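Local coordinates for protein MdcE (Pseudomonas aeruginosa, PDB 5VIP) that is the gamma subunit of a biotin-independent malonate decarboxylase and probably has transferase activity within that complex, at residues G86-V91 and V135-R140; R59-V64 and R105-I110; R140-G145 and R259-R264; A109-P114 and G150-K155. All blocks are in the same frame, centred on the assembly; numbering follows the deposited sequence.

Interaction 1: residues G86-V91 and V135-R140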
loop_
_atom_site.group_PDB
_atom_site.type_symbol
_atom_site.label_atom_id
_atom_site.label_comp_id
_atom_site.label_asym_id
_atom_site.label_seq_id
_atom_site.Cartn_x
_atom_site.Cartn_y
_atom_site.Cartn_z
ATOM N N GLY A 86 -0.699 -1.634 -15.054
ATOM C CA GLY A 86 -1.924 -1.538 -15.835
ATOM C C GLY A 86 -3.055 -0.812 -15.120
ATOM O O GLY A 86 -3.764 0.012 -15.709
ATOM N N LEU A 87 -3.231 -1.123 -13.840
ATOM C CA LEU A 87 -4.208 -0.422 -13.006
ATOM C C LEU A 87 -3.885 1.063 -12.907
ATOM O O LEU A 87 -4.768 1.911 -13.035
ATOM C CB LEU A 87 -4.259 -1.036 -11.598
ATOM C CG LEU A 87 -5.056 -2.333 -11.463
ATOM C CD1 LEU A 87 -4.892 -2.922 -10.067
ATOM C CD2 LEU A 87 -6.522 -2.063 -11.772
ATOM N N ALA A 88 -2.615 1.367 -12.653
ATOM C CA ALA A 88 -2.160 2.743 -12.545
ATOM C C ALA A 88 -2.533 3.513 -13.808
ATOM O O ALA A 88 -3.077 4.624 -13.745
ATOM C CB ALA A 88 -0.638 2.787 -12.321
ATOM N N ALA A 89 -2.247 2.899 -14.953
ATOM C CA ALA A 89 -2.525 3.516 -16.244
ATOM C C ALA A 89 -4.027 3.729 -16.467
ATOM O O ALA A 89 -4.441 4.808 -16.907
ATOM C CB ALA A 89 -1.924 2.664 -17.373
ATOM N N ALA A 90 -4.836 2.710 -16.161
ATOM C CA ALA A 90 -6.284 2.801 -16.364
ATOM C C ALA A 90 -6.920 3.822 -15.422
ATOM O O ALA A 90 -7.829 4.556 -15.806
ATOM C CB ALA A 90 -6.943 1.429 -16.185
ATOM N N VAL A 91 -6.442 3.881 -14.185
ATOM C CA VAL A 91 -6.965 4.871 -13.255
ATOM C C VAL A 91 -6.510 6.277 -13.645
ATOM O O VAL A 91 -7.312 7.218 -13.665
ATOM C CB VAL A 91 -6.549 4.551 -11.808
ATOM C CG1 VAL A 91 -6.901 5.706 -10.883
ATOM C CG2 VAL A 91 -7.246 3.245 -11.347
ATOM N N VAL A 135 -1.419 2.114 -6.281
ATOM C CA VAL A 135 -1.859 2.789 -5.060
ATOM C C VAL A 135 -1.862 4.306 -5.254
ATOM O O VAL A 135 -2.826 4.996 -4.904
ATOM C CB VAL A 135 -0.955 2.400 -3.852
ATOM C CG1 VAL A 135 -1.244 3.268 -2.644
ATOM C CG2 VAL A 135 -1.180 0.938 -3.484
ATOM N N ASP A 136 -0.773 4.819 -5.815
ATOM C CA ASP A 136 -0.656 6.256 -6.046
ATOM C C ASP A 136 -1.783 6.768 -6.960
ATOM O O ASP A 136 -2.407 7.790 -6.673
ATOM C CB ASP A 136 0.720 6.586 -6.640
ATOM C CG ASP A 136 0.971 8.086 -6.721
ATOM O OD1 ASP A 136 1.135 8.725 -5.658
ATOM O OD2 ASP A 136 0.993 8.618 -7.845
ATOM N N ALA A 137 -2.064 6.045 -8.041
ATOM C CA ALA A 137 -3.122 6.474 -8.960
ATOM C C ALA A 137 -4.506 6.477 -8.278
ATOM O O ALA A 137 -5.259 7.454 -8.374
ATOM C CB ALA A 137 -3.139 5.588 -10.194
ATOM N N TYR A 138 -4.836 5.387 -7.587
ATOM C CA TYR A 138 -6.098 5.296 -6.865
ATOM C C TYR A 138 -6.248 6.399 -5.810
ATOM O O TYR A 138 -7.293 7.071 -5.723
ATOM C CB TYR A 138 -6.227 3.935 -6.188
ATOM C CG TYR A 138 -6.868 2.834 -7.009
ATOM C CD1 TYR A 138 -8.190 2.938 -7.438
ATOM C CD2 TYR A 138 -6.173 1.654 -7.283
ATOM C CE1 TYR A 138 -8.803 1.895 -8.140
ATOM C CE2 TYR A 138 -6.777 0.603 -7.985
ATOM C CZ TYR A 138 -8.097 0.735 -8.408
ATOM O OH TYR A 138 -8.727 -0.295 -9.104
ATOM N N ALA A 139 -5.204 6.600 -5.016
ATOM C CA ALA A 139 -5.244 7.643 -3.981
ATOM C C ALA A 139 -5.396 9.047 -4.582
ATOM O O ALA A 139 -6.164 9.869 -4.080
ATOM C CB ALA A 139 -3.972 7.575 -3.106
ATOM N N ARG A 140 -4.646 9.333 -5.641
ATOM C CA ARG A 140 -4.729 10.642 -6.282
ATOM C C ARG A 140 -6.125 10.868 -6.840
ATOM O O ARG A 140 -6.684 11.960 -6.716
ATOM C CB ARG A 140 -3.680 10.778 -7.391
ATOM C CG ARG A 140 -2.279 11.090 -6.878
ATOM C CD ARG A 140 -1.301 11.408 -7.998
ATOM N NE ARG A 140 -1.006 10.243 -8.825
ATOM C CZ ARG A 140 -1.399 10.108 -10.087
ATOM N NH1 ARG A 140 -2.085 11.079 -10.671
ATOM N NH2 ARG A 140 -1.089 9.011 -10.768
#

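Interaction 2: residues R59-V64 and R105-I110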
loop_
_atom_site.group_PDB
_atom_site.type_symbol
_atom_site.label_atom_id
_atom_site.label_comp_id
_atom_site.label_asym_id
_atom_site.label_seq_id
_atom_site.Cartn_x
_atom_site.Cartn_y
_atom_site.Cartn_z
ATOM N N ARG A 59 -16.492 3.819 -13.717
ATOM C CA ARG A 59 -15.581 2.908 -14.393
ATOM C C ARG A 59 -15.343 1.700 -13.493
ATOM O O ARG A 59 -14.933 1.849 -12.337
ATOM C CB ARG A 59 -14.262 3.614 -14.749
ATOM C CG ARG A 59 -13.137 2.684 -15.202
ATOM C CD ARG A 59 -11.952 3.490 -15.760
ATOM N NE ARG A 59 -12.246 4.010 -17.096
ATOM C CZ ARG A 59 -11.331 4.418 -17.977
ATOM N NH1 ARG A 59 -10.034 4.385 -17.672
ATOM N NH2 ARG A 59 -11.715 4.855 -19.173
ATOM N N PHE A 60 -15.641 0.512 -14.015
ATOM C CA PHE A 60 -15.398 -0.746 -13.308
ATOM C C PHE A 60 -13.969 -1.221 -13.562
ATOM O O PHE A 60 -13.476 -1.156 -14.686
ATOM C CB PHE A 60 -16.380 -1.843 -13.758
ATOM C CG PHE A 60 -17.821 -1.596 -13.369
ATOM C CD1 PHE A 60 -18.321 -2.059 -12.158
ATOM C CD2 PHE A 60 -18.684 -0.932 -14.233
ATOM C CE1 PHE A 60 -19.649 -1.851 -11.807
ATOM C CE2 PHE A 60 -20.014 -0.717 -13.886
ATOM C CZ PHE A 60 -20.495 -1.178 -12.673
ATOM N N LEU A 61 -13.308 -1.721 -12.523
ATOM C CA LEU A 61 -11.969 -2.274 -12.682
ATOM C C LEU A 61 -11.866 -3.572 -11.926
ATOM O O LEU A 61 -12.227 -3.642 -10.763
ATOM C CB LEU A 61 -10.886 -1.310 -12.172
ATOM C CG LEU A 61 -10.815 0.074 -12.803
ATOM C CD1 LEU A 61 -11.431 1.092 -11.859
ATOM C CD2 LEU A 61 -9.370 0.423 -13.101
ATOM N N ALA A 62 -11.341 -4.589 -12.587
ATOM C CA ALA A 62 -11.145 -5.877 -11.962
ATOM C C ALA A 62 -9.845 -6.496 -12.443
ATOM O O ALA A 62 -9.520 -6.455 -13.635
ATOM C CB ALA A 62 -12.331 -6.813 -12.272
ATOM N N VAL A 63 -9.104 -7.071 -11.508
ATOM C CA VAL A 63 -8.008 -7.952 -11.861
ATOM C C VAL A 63 -8.561 -9.371 -11.966
ATOM O O VAL A 63 -9.310 -9.808 -11.093
ATOM C CB VAL A 63 -6.895 -7.891 -10.824
ATOM C CG1 VAL A 63 -5.767 -8.845 -11.204
ATOM C CG2 VAL A 63 -6.383 -6.456 -10.701
ATOM N N VAL A 64 -8.216 -10.083 -13.036
ATOM C CA VAL A 64 -8.751 -11.433 -13.257
ATOM C C VAL A 64 -7.645 -12.361 -13.755
ATOM O O VAL A 64 -6.620 -11.891 -14.253
ATOM C CB VAL A 64 -9.909 -11.417 -14.285
ATOM C CG1 VAL A 64 -11.050 -10.503 -13.811
ATOM C CG2 VAL A 64 -9.383 -10.968 -15.643
ATOM N N ARG A 105 -15.809 10.583 -12.607
ATOM C CA ARG A 105 -16.425 9.270 -12.671
ATOM C C ARG A 105 -16.058 8.439 -11.444
ATOM O O ARG A 105 -14.962 8.574 -10.882
ATOM C CB ARG A 105 -16.020 8.541 -13.954
ATOM C CG ARG A 105 -14.665 7.861 -13.902
ATOM C CD ARG A 105 -14.257 7.431 -15.294
ATOM N NE ARG A 105 -14.058 8.587 -16.163
ATOM C CZ ARG A 105 -13.777 8.510 -17.457
ATOM N NH1 ARG A 105 -13.675 7.326 -18.050
ATOM N NH2 ARG A 105 -13.606 9.620 -18.157
ATOM N N ALA A 106 -16.989 7.597 -11.014
ATOM C CA ALA A 106 -16.715 6.727 -9.884
ATOM C C ALA A 106 -15.787 5.619 -10.343
ATOM O O ALA A 106 -15.842 5.181 -11.494
ATOM C CB ALA A 106 -18.003 6.156 -9.297
ATOM N N LEU A 107 -14.910 5.187 -9.444
ATOM C CA LEU A 107 -14.053 4.047 -9.705
ATOM C C LEU A 107 -14.554 2.913 -8.841
ATOM O O LEU A 107 -14.523 2.997 -7.611
ATOM C CB LEU A 107 -12.584 4.371 -9.404
ATOM C CG LEU A 107 -12.044 5.594 -10.156
ATOM C CD1 LEU A 107 -10.617 5.908 -9.764
ATOM C CD2 LEU A 107 -12.174 5.422 -11.673
ATOM N N LEU A 108 -15.041 1.866 -9.494
ATOM C CA LEU A 108 -15.619 0.722 -8.807
ATOM C C LEU A 108 -14.676 -0.461 -8.927
ATOM O O LEU A 108 -14.604 -1.109 -9.982
ATOM C CB LEU A 108 -16.996 0.380 -9.391
ATOM C CG LEU A 108 -17.932 1.594 -9.481
ATOM C CD1 LEU A 108 -19.280 1.238 -10.130
ATOM C CD2 LEU A 108 -18.156 2.190 -8.101
ATOM N N ALA A 109 -13.929 -0.725 -7.861
ATOM C CA ALA A 109 -12.968 -1.809 -7.888
ATOM C C ALA A 109 -13.648 -3.098 -7.463
ATOM O O ALA A 109 -14.130 -3.220 -6.341
ATOM C CB ALA A 109 -11.765 -1.509 -6.985
ATOM N N ILE A 110 -13.694 -4.055 -8.377
ATOM C CA ILE A 110 -14.201 -5.366 -8.062
ATOM C C ILE A 110 -13.023 -6.223 -7.641
ATOM O O ILE A 110 -12.108 -6.481 -8.429
ATOM C CB ILE A 110 -14.928 -6.001 -9.257
ATOM C CG1 ILE A 110 -16.105 -5.116 -9.673
ATOM C CG2 ILE A 110 -15.366 -7.404 -8.910
ATOM C CD1 ILE A 110 -16.750 -5.529 -10.991
HETATM O O HOH W 1 -10.134 -8.279 -8.833
#

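Interaction 3: residues R140-G145 and R259-R264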
loop_
_atom_site.group_PDB
_atom_site.type_symbol
_atom_site.label_atom_id
_atom_site.label_comp_id
_atom_site.label_asym_id
_atom_site.label_seq_id
_atom_site.Cartn_x
_atom_site.Cartn_y
_atom_site.Cartn_z
ATOM N N ARG A 140 -4.646 9.333 -5.641
ATOM C CA ARG A 140 -4.729 10.642 -6.282
ATOM C C ARG A 140 -6.125 10.868 -6.840
ATOM O O ARG A 140 -6.684 11.960 -6.716
ATOM C CB ARG A 140 -3.680 10.778 -7.391
ATOM C CG ARG A 140 -2.279 11.090 -6.878
ATOM C CD ARG A 140 -1.301 11.408 -7.998
ATOM N NE ARG A 140 -1.006 10.243 -8.825
ATOM C CZ ARG A 140 -1.399 10.108 -10.087
ATOM N NH1 ARG A 140 -2.085 11.079 -10.671
ATOM N NH2 ARG A 140 -1.089 9.011 -10.768
ATOM N N ALA A 141 -6.693 9.824 -7.434
ATOM C CA ALA A 141 -8.062 9.897 -7.934
ATOM C C ALA A 141 -9.039 10.202 -6.804
ATOM O O ALA A 141 -9.909 11.053 -6.956
ATOM C CB ALA A 141 -8.447 8.606 -8.640
ATOM N N ARG A 142 -8.906 9.512 -5.674
ATOM C CA ARG A 142 -9.768 9.768 -4.521
ATOM C C ARG A 142 -9.616 11.207 -4.015
ATOM O O ARG A 142 -10.613 11.899 -3.801
ATOM C CB ARG A 142 -9.474 8.769 -3.384
ATOM C CG ARG A 142 -10.265 9.022 -2.087
ATOM C CD ARG A 142 -10.080 7.897 -1.039
ATOM N NE ARG A 142 -8.671 7.509 -0.881
ATOM C CZ ARG A 142 -7.736 8.277 -0.322
ATOM N NH1 ARG A 142 -8.043 9.485 0.142
ATOM N NH2 ARG A 142 -6.481 7.844 -0.236
ATOM N N LEU A 143 -8.376 11.655 -3.833
ATOM C CA LEU A 143 -8.121 13.006 -3.341
ATOM C C LEU A 143 -8.661 14.068 -4.304
ATOM O O LEU A 143 -9.047 15.152 -3.877
ATOM C CB LEU A 143 -6.618 13.229 -3.106
ATOM C CG LEU A 143 -5.994 12.409 -1.966
ATOM C CD1 LEU A 143 -4.480 12.512 -1.991
ATOM C CD2 LEU A 143 -6.540 12.867 -0.622
ATOM N N ALA A 144 -8.675 13.750 -5.596
ATOM C CA ALA A 144 -9.148 14.687 -6.617
ATOM C C ALA A 144 -10.675 14.733 -6.704
ATOM O O ALA A 144 -11.234 15.567 -7.420
ATOM C CB ALA A 144 -8.555 14.326 -7.975
ATOM N N GLY A 145 -11.350 13.832 -5.994
ATOM C CA GLY A 145 -12.800 13.833 -5.969
ATOM C C GLY A 145 -13.501 12.703 -6.703
ATOM O O GLY A 145 -14.722 12.714 -6.820
ATOM N N ARG A 259 -12.938 13.219 1.746
ATOM C CA ARG A 259 -12.355 12.290 0.783
ATOM C C ARG A 259 -11.384 11.296 1.420
ATOM O O ARG A 259 -10.520 10.752 0.741
ATOM C CB ARG A 259 -11.660 13.075 -0.334
ATOM C CG ARG A 259 -12.669 13.829 -1.216
ATOM C CD ARG A 259 -12.025 14.773 -2.215
ATOM N NE ARG A 259 -13.039 15.618 -2.855
ATOM C CZ ARG A 259 -12.778 16.572 -3.744
ATOM N NH1 ARG A 259 -11.529 16.808 -4.121
ATOM N NH2 ARG A 259 -13.771 17.295 -4.257
ATOM N N ASP A 260 -11.548 11.046 2.718
ATOM C CA ASP A 260 -10.686 10.106 3.443
ATOM C C ASP A 260 -11.011 8.643 3.158
ATOM O O ASP A 260 -12.083 8.317 2.648
ATOM C CB ASP A 260 -10.787 10.346 4.951
ATOM C CG ASP A 260 -10.494 11.778 5.335
ATOM O OD1 ASP A 260 -11.432 12.604 5.294
ATOM O OD2 ASP A 260 -9.327 12.076 5.680
ATOM N N LEU A 261 -10.065 7.769 3.493
ATOM C CA LEU A 261 -10.287 6.331 3.459
ATOM C C LEU A 261 -11.509 5.951 4.283
ATOM O O LEU A 261 -11.755 6.541 5.332
ATOM C CB LEU A 261 -9.067 5.586 3.998
ATOM C CG LEU A 261 -7.802 5.697 3.160
ATOM C CD1 LEU A 261 -6.759 4.780 3.731
ATOM C CD2 LEU A 261 -8.121 5.318 1.740
ATOM N N GLY A 262 -12.262 4.962 3.808
ATOM C CA GLY A 262 -13.452 4.494 4.498
ATOM C C GLY A 262 -13.282 4.135 5.956
ATOM O O GLY A 262 -14.153 4.453 6.774
ATOM N N GLY A 263 -12.164 3.488 6.292
ATOM C CA GLY A 263 -11.886 3.094 7.665
ATOM C C GLY A 263 -11.867 4.269 8.630
ATOM O O GLY A 263 -11.817 4.083 9.846
ATOM N N ARG A 264 -11.915 5.478 8.078
ATOM C CA ARG A 264 -11.798 6.717 8.841
ATOM C C ARG A 264 -13.171 7.302 9.146
ATOM O O ARG A 264 -13.891 6.796 10.010
ATOM C CB ARG A 264 -10.951 7.739 8.072
ATOM C CG ARG A 264 -9.600 7.213 7.569
ATOM C CD ARG A 264 -8.911 6.374 8.628
ATOM N NE ARG A 264 -8.761 7.143 9.857
ATOM C CZ ARG A 264 -8.346 6.638 11.013
ATOM N NH1 ARG A 264 -8.048 5.347 11.113
ATOM N NH2 ARG A 264 -8.251 7.424 12.075
#

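Interaction 4: residues A109-P114 and G150-K155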
loop_
_atom_site.group_PDB
_atom_site.type_symbol
_atom_site.label_atom_id
_atom_site.label_comp_id
_atom_site.label_asym_id
_atom_site.label_seq_id
_atom_site.Cartn_x
_atom_site.Cartn_y
_atom_site.Cartn_z
ATOM N N ALA A 109 -13.929 -0.725 -7.861
ATOM C CA ALA A 109 -12.968 -1.809 -7.888
ATOM C C ALA A 109 -13.648 -3.098 -7.463
ATOM O O ALA A 109 -14.130 -3.220 -6.341
ATOM C CB ALA A 109 -11.765 -1.509 -6.985
ATOM N N ILE A 110 -13.694 -4.055 -8.377
ATOM C CA ILE A 110 -14.201 -5.366 -8.062
ATOM C C ILE A 110 -13.023 -6.223 -7.641
ATOM O O ILE A 110 -12.108 -6.481 -8.429
ATOM C CB ILE A 110 -14.928 -6.001 -9.257
ATOM C CG1 ILE A 110 -16.105 -5.116 -9.673
ATOM C CG2 ILE A 110 -15.366 -7.404 -8.910
ATOM C CD1 ILE A 110 -16.750 -5.529 -10.991
ATOM N N VAL A 111 -13.044 -6.659 -6.391
ATOM C CA VAL A 111 -11.853 -7.236 -5.796
ATOM C C VAL A 111 -11.968 -8.746 -5.602
ATOM O O VAL A 111 -12.779 -9.224 -4.814
ATOM C CB VAL A 111 -11.540 -6.569 -4.436
ATOM C CG1 VAL A 111 -10.283 -7.179 -3.825
ATOM C CG2 VAL A 111 -11.370 -5.046 -4.599
ATOM N N ASP A 112 -11.146 -9.487 -6.332
ATOM C CA ASP A 112 -10.986 -10.913 -6.101
ATOM C C ASP A 112 -9.583 -11.286 -6.542
ATOM O O ASP A 112 -9.368 -11.723 -7.681
ATOM C CB ASP A 112 -12.050 -11.734 -6.850
ATOM C CG ASP A 112 -11.824 -13.238 -6.723
ATOM O OD1 ASP A 112 -11.297 -13.698 -5.675
ATOM O OD2 ASP A 112 -12.164 -13.963 -7.688
ATOM N N VAL A 113 -8.624 -11.083 -5.640
ATOM C CA VAL A 113 -7.212 -11.272 -5.951
ATOM C C VAL A 113 -6.560 -12.128 -4.878
ATOM O O VAL A 113 -6.658 -11.832 -3.681
ATOM C CB VAL A 113 -6.477 -9.917 -6.068
ATOM C CG1 VAL A 113 -6.862 -9.226 -7.362
ATOM C CG2 VAL A 113 -6.811 -9.032 -4.868
ATOM N N PRO A 114 -5.905 -13.216 -5.300
ATOM C CA PRO A 114 -5.356 -14.232 -4.398
ATOM C C PRO A 114 -4.112 -13.783 -3.632
ATOM O O PRO A 114 -3.936 -14.181 -2.482
ATOM C CB PRO A 114 -5.018 -15.383 -5.345
ATOM C CG PRO A 114 -4.780 -14.726 -6.662
ATOM C CD PRO A 114 -5.715 -13.563 -6.718
ATOM N N GLY A 150 -14.760 -0.037 -3.192
ATOM C CA GLY A 150 -14.183 -1.362 -3.319
ATOM C C GLY A 150 -15.234 -2.430 -3.051
ATOM O O GLY A 150 -15.808 -2.471 -1.964
ATOM N N LEU A 151 -15.481 -3.301 -4.028
ATOM C CA LEU A 151 -16.452 -4.374 -3.846
ATOM C C LEU A 151 -15.739 -5.710 -3.700
ATOM O O LEU A 151 -15.156 -6.219 -4.652
ATOM C CB LEU A 151 -17.434 -4.414 -5.019
ATOM C CG LEU A 151 -18.472 -5.536 -4.920
ATOM C CD1 LEU A 151 -19.402 -5.292 -3.733
ATOM C CD2 LEU A 151 -19.264 -5.673 -6.216
ATOM N N LEU A 152 -15.753 -6.265 -2.494
ATOM C CA LEU A 152 -15.024 -7.504 -2.240
ATOM C C LEU A 152 -15.915 -8.700 -2.538
ATOM O O LEU A 152 -16.828 -8.972 -1.770
ATOM C CB LEU A 152 -14.553 -7.567 -0.782
ATOM C CG LEU A 152 -13.886 -6.311 -0.194
ATOM C CD1 LEU A 152 -13.204 -6.617 1.131
ATOM C CD2 LEU A 152 -12.921 -5.676 -1.173
ATOM N N VAL A 153 -15.639 -9.421 -3.622
ATOM C CA VAL A 153 -16.503 -10.527 -4.019
ATOM C C VAL A 153 -15.789 -11.848 -3.796
ATOM O O VAL A 153 -16.406 -12.903 -3.873
ATOM C CB VAL A 153 -16.957 -10.407 -5.492
ATOM C CG1 VAL A 153 -17.613 -9.062 -5.735
ATOM C CG2 VAL A 153 -15.786 -10.615 -6.452
ATOM N N GLY A 154 -14.493 -11.784 -3.481
ATOM C CA GLY A 154 -13.714 -12.979 -3.226
ATOM C C GLY A 154 -12.507 -12.713 -2.340
ATOM O O GLY A 154 -12.621 -12.100 -1.292
ATOM N N LYS A 155 -11.339 -13.176 -2.759
ATOM C CA LYS A 155 -10.141 -12.964 -1.963
ATOM C C LYS A 155 -9.667 -11.512 -2.075
ATOM O O LYS A 155 -9.724 -10.900 -3.140
ATOM C CB LYS A 155 -9.034 -13.924 -2.389
ATOM C CG LYS A 155 -9.465 -15.384 -2.359
ATOM C CD LYS A 155 -8.277 -16.329 -2.354
ATOM C CE LYS A 155 -8.738 -17.786 -2.447
ATOM N NZ LYS A 155 -9.417 -18.025 -3.755
#

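Interaction 1: residues G86-V91 and V135-R140
V91 packs against both A137 and Y138 where two helices run nearly the same way, their local axes 8.3 Å apart and inclined by 26°. The valine straddles the interface with both branches. CG1 lies anti to the backbone N (chi1 171°), which sends it against the second helix, where it meets A137 O at 3.5 Å and A137 CB at 3.8 Å. CG2, anti to the carbonyl carbon, is left to sit over one face of the phenol ring, 3.9 Å from the Y138 ring centroid and shifted toward the rim; this is a CH-pi contact, with the valine crossing the tyrosine at about a right angle.

A137 sits where the backbones come closest. Its CB presses on A88 O at 3.7 Å, with the two alanine CB atoms 4.3 Å apart, short side chains consistent with the close approach of the two helices. At the other end L87 reaches the tyrosine with one methyl, CD2 lying 3.9 Å from Y138 OH. That hydroxyl has its polar partner in H164 ND1, so the leucine supplies only packing.

All five touching residues are buried. Helices 81-97 and 127-143 lie together on one side of the mixed sheet: L87, V91 and Y138 all rest on L61 of strand 56-63, V91 also reaches L107, and Y138 reaches A109 of strand 106-113.

Interaction 2: residues R59-V64 and R105-I110
This is a parallel strand pairing inside the main mixed sheet, with R59-V63 running beside A106-I110 and helix 81-97 making the connection between them, a beta-alpha-beta crossover. The local strand axes are 4.7 Å apart and twisted by 25°. Four backbone bonds zip the pair: R59 N to A106 O, L108 N to R59 O (2.8 Å and almost straight at 179°), L61 N to L108 O, and I110 N to L61 O. Beyond the last of them a water donates to both V63 O and I110 O, bridging the strands where they separate.

On one face F60 leads. L108 CD1 lies over its ring, 3.9 Å from the F60 centroid and displaced toward the rim, as close as 3.5 Å to F60 CE1. I110 CD1 approaches F60 CD1 obliquely at 4.0 Å, while A62 CB packs on I110 CB.

On the face of L61 and L107, R59 is met by R105 from the loop just ahead of the second strand. R59 NH2 and R105 NH1 come within 3.3 Å, with their guanidinium planes perpendicular; R105 gets there with CG between its backbone N and carbonyl carbon (chi1 82°) and a bend at chi3. Both guanidinium groups bind D50 OD1, and E93 and D98 take further N-H groups of R59 and R105 respectively, so their charges are probably well compensated.

Strand 46-53 flanks R59-V63 on its other edge. Helix 24-33 covers the F60 face through F29, L32 and A33, and helix 81-97 covers the face bearing L61.

Interaction 3: residues R140-G145 and R259-R264
The segment R140-G145 is the last turn of helix 127-143 and its exit, closed by a Schellman motif in which G145 adopts a positive phi of 109° and returns its N-H to R142 O. R259-R264 has no regular structure; it runs past that helix end before a type I turn from L261 to R264. The CA atoms come nearest at L143 and R259, 6.0 Å apart.

Two arginines reach across in opposite directions, each giving its NH1 to a backbone carbonyl of the other segment. R142 leaves its helix with CG anti to the backbone N (chi1 176°) and then bends at chi3, which carries NH1 to R259 O at 2.8 Å. The oxygen lies in the guanidinium plane, and the N-H enters in the carbonyl plane. L261 crosses the R142 side chain at about a right angle and sets CD2 over one face of its guanidinium, 3.5 Å from R142 NE.

R259 is stretched out from CG to NE along the helix end. Its NH1 bonds L143 O at 3.0 Å, edge-on to the guanidinium but tilted from the carbonyl plane. G145 CA then lies over the centre of the R259 group, 3.5 Å above its plane.

R142 also gives NH2 to Q167 OE1, so its guanidinium is fixed on two sides. Carbonyls at a helix C-terminus carry the negative end of the helix dipole, and the positive charge of R259 placed against L143 O would be expected to suit it; the reciprocal bonds pin this loop to the helix end.

Interaction 4: residues A109-P114 and G150-K155
D112 turns CG anti to its backbone N (chi1 175°), and this carries OD1 across to K155 N at 3.0 Å, met on the anti side of the carboxylate. The other oxygen, OD2, takes the N-H of G25, so the carboxylate ties two pieces of chain together. V111 has CG2 anti to the carbonyl carbon, which lays that methyl against L152 CD2 at 3.8 Å. The strand pairing itself brings V111 CB within 3.7 Å of L152 CD2, and the two side chains lie side by side, pointing the same way.

Parallel pairing holds A109-V111 to G150-L152. L151 N gives a nearly straight bond to A109 O at 2.7 Å, and V111 N returns one to L151 O. The second strand then turns a corner at V153 and G154. V111 O follows it round, accepting V153 N at 3.1 Å and, weakly, G154 N. Past the corner K155 O receives V113 N at 2.7 Å, from above the carbonyl plane. G154 passes close to the aspartate, its CA 3.5 Å from D112 OD1. V153 CG2 fills in beside D112 CB at 3.9 Å, also touching I110 CG2 on the same side.

Strand 106-113 lies between 56-63 and 148-152, and strand 170-174 takes up the far edge of G150-L152. Helix 24-33 covers the side of I110, L151 and V153 through L32 and W28, while F161 of helix 158-163 packs on V111 and L152.

Interactions 2 and 4 are successive pairings of one mixed sheet, sharing strand 106-113 and residues A109 and I110, with centres about 10 Å apart. Interaction 1 joins the helices that connect these strands: 81-97 runs between 56-63 and 106-113, and 127-143 lies between 106-113 and 148-152. Its segments therefore alternate along the chain with those of both pairings, and it touches them, its centre about 11 Å from interaction 2 and 16 Å from interaction 4. These three thus hold together successive strand-helix-strand units, their helices packed on one side of the sheet. Interaction 3, sharing R140 with interaction 1, ties a much later loop to the end of helix 127-143.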